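Local coordinates for beta-lactamase-like protein (Koribacter versatilis, PDB 6B9V) that hydrolyses diphosphate bonds as a metal-dependent diphosphatase of the PhnP family, probably acting on reactive photoproducts of FAD, at residues Asp199-His203 with His234-His238; Thr14-Pro19 with Asp35-Pro40; Ala174-Asp178 with Phe229-Ser233; Val216-Glu220 with Leu245-Ile249. All coordinates share one frame. Residue numbers count along the deposited sequence, not the author numbering.

Contact 1: residues Asp199-His203 with His234-His238. With ZN (zinc ion), chain F.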
# COMPACT_ATOMS: atom_id res chain seq x y z
N ASP A 199 2.26 20.62 8.12
CA ASP A 199 1.17 20.33 7.18
C ASP A 199 0.89 21.53 6.26
O ASP A 199 0.76 22.66 6.75
CB ASP A 199 -0.08 19.99 8.03
CG ASP A 199 -1.30 19.61 7.20
OD1 ASP A 199 -1.90 20.50 6.57
OD2 ASP A 199 -1.68 18.43 7.22
N ALA A 200 0.83 21.32 4.95
CA ALA A 200 0.22 22.32 4.05
C ALA A 200 -0.46 21.60 2.90
O ALA A 200 0.19 21.13 1.95
CB ALA A 200 1.26 23.35 3.55
N LEU A 201 -1.78 21.47 3.00
CA LEU A 201 -2.54 20.62 2.10
C LEU A 201 -2.80 21.26 0.75
O LEU A 201 -2.64 20.62 -0.28
CB LEU A 201 -3.87 20.23 2.75
CG LEU A 201 -4.85 19.42 1.89
CD1 LEU A 201 -4.30 17.97 1.74
CD2 LEU A 201 -6.25 19.42 2.51
N ARG A 202 -3.23 22.52 0.77
CA ARG A 202 -3.77 23.17 -0.41
C ARG A 202 -3.95 24.66 -0.12
O ARG A 202 -3.62 25.11 0.98
CB ARG A 202 -5.09 22.52 -0.81
CG ARG A 202 -6.23 22.84 0.17
CD ARG A 202 -7.47 21.99 -0.09
NE ARG A 202 -8.63 22.44 0.69
CZ ARG A 202 -9.84 21.89 0.61
NH1 ARG A 202 -10.06 20.87 -0.21
NH2 ARG A 202 -10.85 22.36 1.34
N HIS A 203 -4.47 25.41 -1.08
CA HIS A 203 -4.66 26.84 -0.88
C HIS A 203 -5.90 27.17 -0.03
O HIS A 203 -5.86 28.08 0.80
CB HIS A 203 -4.76 27.55 -2.24
CG HIS A 203 -3.47 27.61 -2.99
ND1 HIS A 203 -2.48 28.53 -2.70
CD2 HIS A 203 -3.01 26.89 -4.05
CE1 HIS A 203 -1.47 28.36 -3.53
NE2 HIS A 203 -1.77 27.38 -4.36
N HIS A 234 -2.65 17.69 -4.86
CA HIS A 234 -2.42 18.14 -6.23
C HIS A 234 -2.78 19.61 -6.47
O HIS A 234 -2.58 20.15 -7.56
CB HIS A 234 -3.16 17.21 -7.23
CG HIS A 234 -4.66 17.18 -7.09
ND1 HIS A 234 -5.52 16.78 -8.10
CD2 HIS A 234 -5.45 17.58 -6.07
CE1 HIS A 234 -6.77 16.89 -7.68
NE2 HIS A 234 -6.76 17.37 -6.45
N ASP A 235 -3.28 20.27 -5.43
CA ASP A 235 -3.57 21.69 -5.51
C ASP A 235 -2.30 22.54 -5.60
O ASP A 235 -2.36 23.70 -6.01
CB ASP A 235 -4.39 22.14 -4.30
CG ASP A 235 -5.15 23.43 -4.55
OD1 ASP A 235 -5.88 23.50 -5.55
OD2 ASP A 235 -5.00 24.39 -3.74
N LEU A 236 -1.16 21.98 -5.19
CA LEU A 236 0.08 22.75 -5.09
C LEU A 236 1.19 22.22 -6.01
O LEU A 236 1.82 21.20 -5.72
CB LEU A 236 0.59 22.74 -3.64
CG LEU A 236 -0.38 23.23 -2.55
CD1 LEU A 236 0.20 23.02 -1.14
CD2 LEU A 236 -0.68 24.68 -2.76
N PRO A 237 1.46 22.94 -7.12
CA PRO A 237 2.55 22.59 -8.04
C PRO A 237 3.89 22.77 -7.35
O PRO A 237 4.07 23.79 -6.69
CB PRO A 237 2.39 23.59 -9.20
CG PRO A 237 1.03 24.19 -9.03
CD PRO A 237 0.74 24.15 -7.56
N HIS A 238 4.83 21.83 -7.49
CA HIS A 238 6.01 21.88 -6.63
C HIS A 238 6.89 23.11 -6.90
O HIS A 238 7.09 23.96 -6.02
CB HIS A 238 6.84 20.60 -6.77
CG HIS A 238 8.02 20.56 -5.83
ND1 HIS A 238 7.90 20.18 -4.51
CD2 HIS A 238 9.32 20.87 -6.02
CE1 HIS A 238 9.08 20.28 -3.92
NE2 HIS A 238 9.97 20.67 -4.83
ZN ZN F . -5.05 16.21 -10.01
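Two irregular loops of the metallo-beta-lactamase fold meet here, one leaving strand 195-199 and the other running from strand 226-230 to helix 238-244. His234 directs its CA-to-CB bond away from Asp199-His203, and its ND1 binds the zinc ion at 2.0 Å, completing a site with Cys23, Cys25 and Cys28. Asp235 points toward the other segment and supplies the polar link. Its OD2 accepts a nearly linear hydrogen bond from His203 N at 2.9 Å, and the same oxygen lies 3.5 Å from Arg202 CB, where the backbones come closest. A short acidic side chain suits this place, since its carboxylate can accept from the backbone amide of His203. Leu236 follows with the apolar part. Its CD1 is 3.6 Å from Ala200 O and 3.8 Å from Leu201 O, while its CD2 sits over one face of the His203 imidazole, 3.6 Å from the ring centroid, in a CH-pi contact. Pro237 then takes the N-cap position of the helix that His238 begins, and His238 turns to Asp35 and Arg37. His203 thus meets one carboxylate oxygen through its amide and one methyl through its ring, tying its loop to residues directly following a zinc ligand by mixed chemistry; the cost is Ala200 O, covered by the Leu236 methyl and left without a hydrogen-bond partner.

Contact 2: residues Thr14-Pro19 with Asp35-Pro40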
# COMPACT_ATOMS: atom_id res chain seq x y z
N THR A 14 -0.44 13.94 0.25
CA THR A 14 -1.67 13.82 1.01
C THR A 14 -2.19 12.37 1.01
O THR A 14 -1.51 11.45 0.52
CB THR A 14 -2.76 14.79 0.46
OG1 THR A 14 -3.88 14.80 1.35
CG2 THR A 14 -3.22 14.37 -0.95
N SER A 15 -3.40 12.16 1.55
CA SER A 15 -3.89 10.80 1.82
C SER A 15 -4.07 9.96 0.57
O SER A 15 -3.87 8.74 0.59
CB SER A 15 -5.21 10.86 2.60
OG SER A 15 -6.21 11.47 1.81
N MET A 16 -4.45 10.57 -0.54
CA MET A 16 -4.56 9.86 -1.79
C MET A 16 -3.31 10.01 -2.69
O MET A 16 -3.27 9.53 -3.80
CB MET A 16 -5.83 10.28 -2.53
CG MET A 16 -7.12 9.72 -1.97
SD MET A 16 -7.30 7.87 -1.78
CE MET A 16 -6.71 7.02 -3.31
N GLY A 17 -2.30 10.67 -2.15
CA GLY A 17 -1.04 10.84 -2.85
C GLY A 17 -1.13 11.86 -3.96
O GLY A 17 -2.20 12.43 -4.19
N VAL A 18 -0.01 12.12 -4.64
CA VAL A 18 -0.01 12.87 -5.90
C VAL A 18 0.78 12.05 -6.91
O VAL A 18 1.93 11.67 -6.65
CB VAL A 18 0.61 14.29 -5.74
CG1 VAL A 18 0.32 15.15 -6.98
CG2 VAL A 18 0.05 14.97 -4.49
N PRO A 19 0.17 11.73 -8.06
CA PRO A 19 -1.16 12.11 -8.55
C PRO A 19 -2.30 11.42 -7.82
O PRO A 19 -2.09 10.44 -7.13
CB PRO A 19 -1.15 11.64 -10.02
CG PRO A 19 0.23 11.19 -10.30
CD PRO A 19 0.89 10.88 -9.02
N ASP A 35 6.68 16.34 -8.18
CA ASP A 35 5.22 16.35 -8.15
C ASP A 35 4.65 14.94 -7.96
O ASP A 35 3.44 14.77 -7.89
CB ASP A 35 4.65 16.98 -9.43
CG ASP A 35 4.63 18.51 -9.38
OD1 ASP A 35 4.39 19.08 -8.30
OD2 ASP A 35 4.85 19.14 -10.43
N ARG A 36 5.52 13.93 -7.90
CA ARG A 36 5.12 12.58 -7.53
C ARG A 36 5.34 12.42 -6.05
O ARG A 36 6.46 12.55 -5.57
CB ARG A 36 5.90 11.52 -8.30
CG ARG A 36 5.53 10.08 -7.94
CD ARG A 36 6.48 9.07 -8.65
NE ARG A 36 6.04 7.67 -8.57
CZ ARG A 36 6.22 6.89 -7.50
NH1 ARG A 36 6.80 7.38 -6.42
NH2 ARG A 36 5.81 5.62 -7.51
N ARG A 37 4.26 12.15 -5.32
CA ARG A 37 4.31 12.14 -3.87
C ARG A 37 3.61 10.92 -3.26
O ARG A 37 2.40 10.76 -3.44
CB ARG A 37 3.68 13.43 -3.32
CG ARG A 37 4.19 14.74 -3.94
CD ARG A 37 3.61 15.92 -3.13
NE ARG A 37 3.95 17.22 -3.71
CZ ARG A 37 5.08 17.89 -3.46
NH1 ARG A 37 6.01 17.39 -2.66
NH2 ARG A 37 5.28 19.07 -4.04
N LEU A 38 4.36 10.08 -2.55
CA LEU A 38 3.74 8.98 -1.80
C LEU A 38 3.15 9.49 -0.48
O LEU A 38 3.31 10.67 -0.12
CB LEU A 38 4.76 7.88 -1.52
CG LEU A 38 5.45 7.34 -2.77
CD1 LEU A 38 6.45 6.22 -2.42
CD2 LEU A 38 4.40 6.83 -3.77
N ARG A 39 2.44 8.64 0.25
CA ARG A 39 1.77 9.04 1.46
C ARG A 39 2.77 9.48 2.57
O ARG A 39 3.90 9.11 2.52
CB ARG A 39 0.77 7.98 1.94
CG ARG A 39 -0.64 8.11 1.34
CD ARG A 39 -0.68 8.10 -0.16
NE ARG A 39 -0.54 6.78 -0.73
CZ ARG A 39 -1.52 5.94 -0.95
NH1 ARG A 39 -2.78 6.24 -0.66
NH2 ARG A 39 -1.26 4.77 -1.42
N PRO A 40 2.30 10.24 3.56
CA PRO A 40 3.25 11.02 4.37
C PRO A 40 3.95 10.30 5.53
O PRO A 40 3.30 9.72 6.39
CB PRO A 40 2.38 12.18 4.89
CG PRO A 40 1.00 11.60 5.02
CD PRO A 40 0.89 10.61 3.84
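A single antiparallel bridge joins Thr14-Pro19 to Asp35-Pro40. Val18 and Arg37 form a hydrogen-bonded pair: Val18 N gives to Arg37 O at 3.0 Å and Arg37 N to Val18 O at 2.7 Å, so both residues have amide and carbonyl satisfied. Val18 O also receives a CA-H...O contact from Arg36 CA at 3.4 Å. Before the bridge the chain makes a type I turn, closed by Gly17 N to Thr14 O at 2.9 Å. Glycine suits the turn's end, where phi is positive and a CB would press on Arg37 O. The turn's Ser15 O accepts from Arg39 NH1 at 3.0 Å. The bent arginine also lays its CD 3.6 Å from Gly17 N. With several donors, this guanidinium can serve many partners: NE pairs with Asp58, and NH1 also makes a salt bridge to Asp89 of the second subunit. Arg37 sends its end to Ser12, Ala252 and His238. Arg36 pairs with Glu61, and Asp35 with Ser30 and His238. Val18 is buried and points toward the other segment; its CG2 packs on Arg37 CD at 3.9 Å, and its CG1 comes within 3.3 Å of Asp35 O. Both segments belong to the long connection between strands 2-9 and 41-46. Leu38 rests on helix 59-66, whereas Ser15, Arg39 and Pro40 touch helix 81-84, which carries the manganese ligands Asp82 and His83.

Contact 3: residues Ala174-Asp178 with Phe229-Ser233. With MN (manganese (II) ion), chain C; MN (manganese (II) ion), chain D.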
# COMPACT_ATOMS: atom_id res chain seq x y z
N ALA A 174 11.65 19.04 14.16
CA ALA A 174 10.29 18.72 14.57
C ALA A 174 9.43 18.38 13.36
O ALA A 174 9.59 18.92 12.27
CB ALA A 174 9.66 19.87 15.38
N TYR A 175 8.51 17.44 13.57
CA TYR A 175 7.68 16.92 12.51
C TYR A 175 6.23 17.00 12.94
O TYR A 175 5.80 16.31 13.87
CB TYR A 175 8.08 15.49 12.19
CG TYR A 175 7.27 14.86 11.07
CD1 TYR A 175 7.54 15.17 9.75
CD2 TYR A 175 6.25 13.96 11.35
CE1 TYR A 175 6.79 14.59 8.70
CE2 TYR A 175 5.50 13.38 10.32
CZ TYR A 175 5.78 13.70 9.01
OH TYR A 175 5.05 13.12 7.97
N LEU A 176 5.47 17.86 12.26
CA LEU A 176 4.06 18.07 12.59
C LEU A 176 3.19 17.96 11.35
O LEU A 176 3.21 18.84 10.50
CB LEU A 176 3.83 19.46 13.19
CG LEU A 176 4.04 19.66 14.69
CD1 LEU A 176 5.49 19.55 15.05
CD2 LEU A 176 3.49 21.03 15.06
N THR A 177 2.41 16.90 11.25
CA THR A 177 1.54 16.74 10.09
C THR A 177 0.09 16.64 10.53
O THR A 177 -0.18 16.46 11.72
CB THR A 177 1.95 15.49 9.26
OG1 THR A 177 1.15 15.43 8.07
CG2 THR A 177 1.77 14.21 10.09
N ASP A 178 -0.84 16.78 9.58
CA ASP A 178 -2.27 16.59 9.85
C ASP A 178 -2.77 17.46 11.00
O ASP A 178 -3.31 16.96 11.99
CB ASP A 178 -2.58 15.12 10.15
CG ASP A 178 -2.39 14.20 8.94
OD1 ASP A 178 -3.39 13.66 8.42
OD2 ASP A 178 -1.24 14.04 8.52
N PHE A 229 7.12 22.02 4.08
CA PHE A 229 5.72 21.65 4.15
C PHE A 229 5.51 20.23 3.62
O PHE A 229 6.19 19.79 2.69
CB PHE A 229 4.84 22.62 3.36
CG PHE A 229 4.80 24.02 3.91
CD1 PHE A 229 5.08 24.28 5.25
CD2 PHE A 229 4.47 25.09 3.09
CE1 PHE A 229 5.03 25.59 5.76
CE2 PHE A 229 4.42 26.40 3.59
CZ PHE A 229 4.70 26.64 4.92
N THR A 230 4.54 19.53 4.20
CA THR A 230 4.28 18.15 3.77
C THR A 230 2.77 17.90 3.78
O THR A 230 1.99 18.82 4.05
CB THR A 230 5.04 17.15 4.67
OG1 THR A 230 4.93 15.81 4.14
CG2 THR A 230 4.49 17.18 6.11
N HIS A 231 2.36 16.67 3.46
CA HIS A 231 0.95 16.28 3.31
C HIS A 231 0.30 17.05 2.15
O HIS A 231 -0.88 17.38 2.17
CB HIS A 231 0.16 16.50 4.61
CG HIS A 231 -0.94 15.51 4.81
ND1 HIS A 231 -2.08 15.49 4.03
CD2 HIS A 231 -1.08 14.49 5.69
CE1 HIS A 231 -2.87 14.51 4.43
NE2 HIS A 231 -2.28 13.88 5.42
N ILE A 232 1.08 17.25 1.10
CA ILE A 232 0.74 18.14 -0.01
C ILE A 232 -0.18 17.47 -1.03
O ILE A 232 0.06 16.33 -1.43
CB ILE A 232 2.02 18.60 -0.72
CG1 ILE A 232 2.90 19.41 0.24
CG2 ILE A 232 1.68 19.40 -1.99
CD1 ILE A 232 4.36 19.42 -0.17
N SER A 233 -1.22 18.19 -1.46
CA SER A 233 -2.19 17.68 -2.45
C SER A 233 -1.89 18.17 -3.86
O SER A 233 -0.99 18.99 -4.07
CB SER A 233 -3.61 18.11 -2.06
OG SER A 233 -3.83 19.46 -2.42
MN MN C . -2.94 12.29 6.75
MN MN D . -5.21 12.44 9.40
O HOH W 1 6.11 13.86 5.40
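One carboxylate oxygen serves two metals: Asp178 OD1 lies 2.2 Å from the manganese of chain C and 2.4 Å from that of chain D. This bridging aspartate belongs to the dinuclear centre of the metallo-beta-lactamase fold; here Asp178 and His231 lie just after strands 173-176 and 226-230, and both have positive phi, as the backbone turns sharply to present each ligand. The chain C ion links the two segments directly, through Asp178 OD1 and His231 NE2 (2.2 Å each). Asp82 and His83 complete its protein ligands; His78, His80 and His160 join Asp178 on the other. Thr177, pointing toward His231, donates from OG1 to Asp178 OD2 at 2.8 Å, a role suited to a small hydroxyl residue, though the position of that oxygen is less certain. The same Thr177 OG1 lies 3.4 Å from His231 CD2 at the ring edge. Further up, Tyr175 reaches across toward Thr230, and a water completes the link: Tyr175 OH accepts from it at 2.9 Å, and that water lies 2.6 Å from Thr230 OG1.

Contact 4: residues Val216-Glu220 with Leu245-Ile249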
# COMPACT_ATOMS: atom_id res chain seq x y z
N VAL A 216 2.48 29.16 6.26
CA VAL A 216 3.49 30.22 6.16
C VAL A 216 3.43 31.16 7.39
O VAL A 216 4.48 31.53 7.94
CB VAL A 216 3.33 31.03 4.86
CG1 VAL A 216 4.12 32.32 4.94
CG2 VAL A 216 3.77 30.19 3.65
N SER A 217 2.23 31.55 7.82
CA SER A 217 2.12 32.38 9.03
C SER A 217 2.70 31.73 10.29
O SER A 217 3.41 32.37 11.09
CB SER A 217 0.66 32.75 9.29
OG SER A 217 0.25 33.72 8.37
N ILE A 218 2.35 30.45 10.47
CA ILE A 218 2.91 29.67 11.57
C ILE A 218 4.44 29.60 11.45
O ILE A 218 5.16 29.82 12.44
CB ILE A 218 2.30 28.24 11.58
CG1 ILE A 218 0.82 28.31 11.96
CG2 ILE A 218 3.09 27.31 12.51
CD1 ILE A 218 0.03 27.02 11.70
N ALA A 219 4.93 29.33 10.25
CA ALA A 219 6.37 29.24 10.00
C ALA A 219 7.08 30.54 10.37
O ALA A 219 8.19 30.53 10.93
CB ALA A 219 6.64 28.89 8.52
N GLU A 220 6.45 31.67 10.08
CA GLU A 220 7.06 32.96 10.36
C GLU A 220 6.97 33.32 11.84
O GLU A 220 7.74 34.14 12.33
CB GLU A 220 6.44 34.03 9.47
CG GLU A 220 6.88 33.87 8.01
CD GLU A 220 6.28 34.89 7.06
OE1 GLU A 220 6.82 35.04 5.94
OE2 GLU A 220 5.27 35.52 7.42
N LEU A 245 7.55 31.09 -2.45
CA LEU A 245 7.58 31.10 -0.98
C LEU A 245 8.72 31.95 -0.41
O LEU A 245 9.71 32.19 -1.08
CB LEU A 245 7.69 29.66 -0.44
CG LEU A 245 6.45 28.78 -0.61
CD1 LEU A 245 6.82 27.34 -0.24
CD2 LEU A 245 5.29 29.27 0.26
N PRO A 246 8.58 32.41 0.85
CA PRO A 246 9.65 33.18 1.49
C PRO A 246 10.92 32.36 1.67
O PRO A 246 10.84 31.14 1.79
CB PRO A 246 9.06 33.55 2.85
CG PRO A 246 7.61 33.53 2.65
CD PRO A 246 7.34 32.43 1.66
N ALA A 247 12.07 33.03 1.71
CA ALA A 247 13.33 32.36 2.02
C ALA A 247 13.18 31.54 3.30
O ALA A 247 12.55 31.98 4.26
CB ALA A 247 14.47 33.37 2.17
N GLY A 248 13.73 30.34 3.29
CA GLY A 248 13.68 29.49 4.47
C GLY A 248 12.43 28.63 4.59
O GLY A 248 12.29 27.89 5.56
N ILE A 249 11.53 28.73 3.61
CA ILE A 249 10.28 27.99 3.61
C ILE A 249 10.10 27.30 2.25
O ILE A 249 10.15 27.96 1.22
CB ILE A 249 9.07 28.92 3.90
CG1 ILE A 249 9.26 29.65 5.24
CG2 ILE A 249 7.78 28.15 3.91
CD1 ILE A 249 8.15 30.65 5.57
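The hollow in this contact lies between successive turns of helix 212-222, and Ile249 is the bump that enters it. Its CD1 reaches 3.8 Å from Ala219 CB, 4.2 Å from Glu220 CG and 4.4 Å from Val216 CG1, so one methyl is set among three helix residues. Alanine suits the floor because its small CB lets the isoleucine come close. Val216 is the helix's own bump: its CG2 meets Leu245 CD2 at 3.8 Å, while its CG1 faces both Ile249 CD1 and, at 4.3 Å, Pro246 CG. The puckered ring of Pro246 also meets the end of Glu220, with Pro246 CG 3.7 Å from Glu220 OE1, at the solvent-facing margin. A type II turn from Pro246 to Ile249, closed by Ile249 N to Pro246 O at 3.1 Å, swings Ile249 back toward the helix; Gly248 fits its positive-phi corner. The packing joins helix 212-222 to the link from helix 238-244 into edge strand 249-251, beside strand 226-230, where Phe229 touches both Val216 and Ile249.

In the fold
From the N terminus, contact 2 comes first, closing the loop of 15 residues between 14-19 and 35-40 before any other contact opens. The remaining three interlock. Contact 3 opens at 174-178, contact 1 at 199-203 and contact 4 at 216-220; they then close in the same order, at 229-233, 234-238 and 245-249, so each pair crosses and none nests. Together they bind strands 173-176, 195-199, 226-230 and 249-251, neighbours in one mixed sheet, to helices 212-222 and 238-244. Contact 2 adjoins this block: Thr14 touches both Leu201 and His231, and Asp35 and Arg37 bond to His238. Contacts 3 and 4 meet at Phe229, whereas contacts 2 and 4 stay apart, about 22 Å between centres.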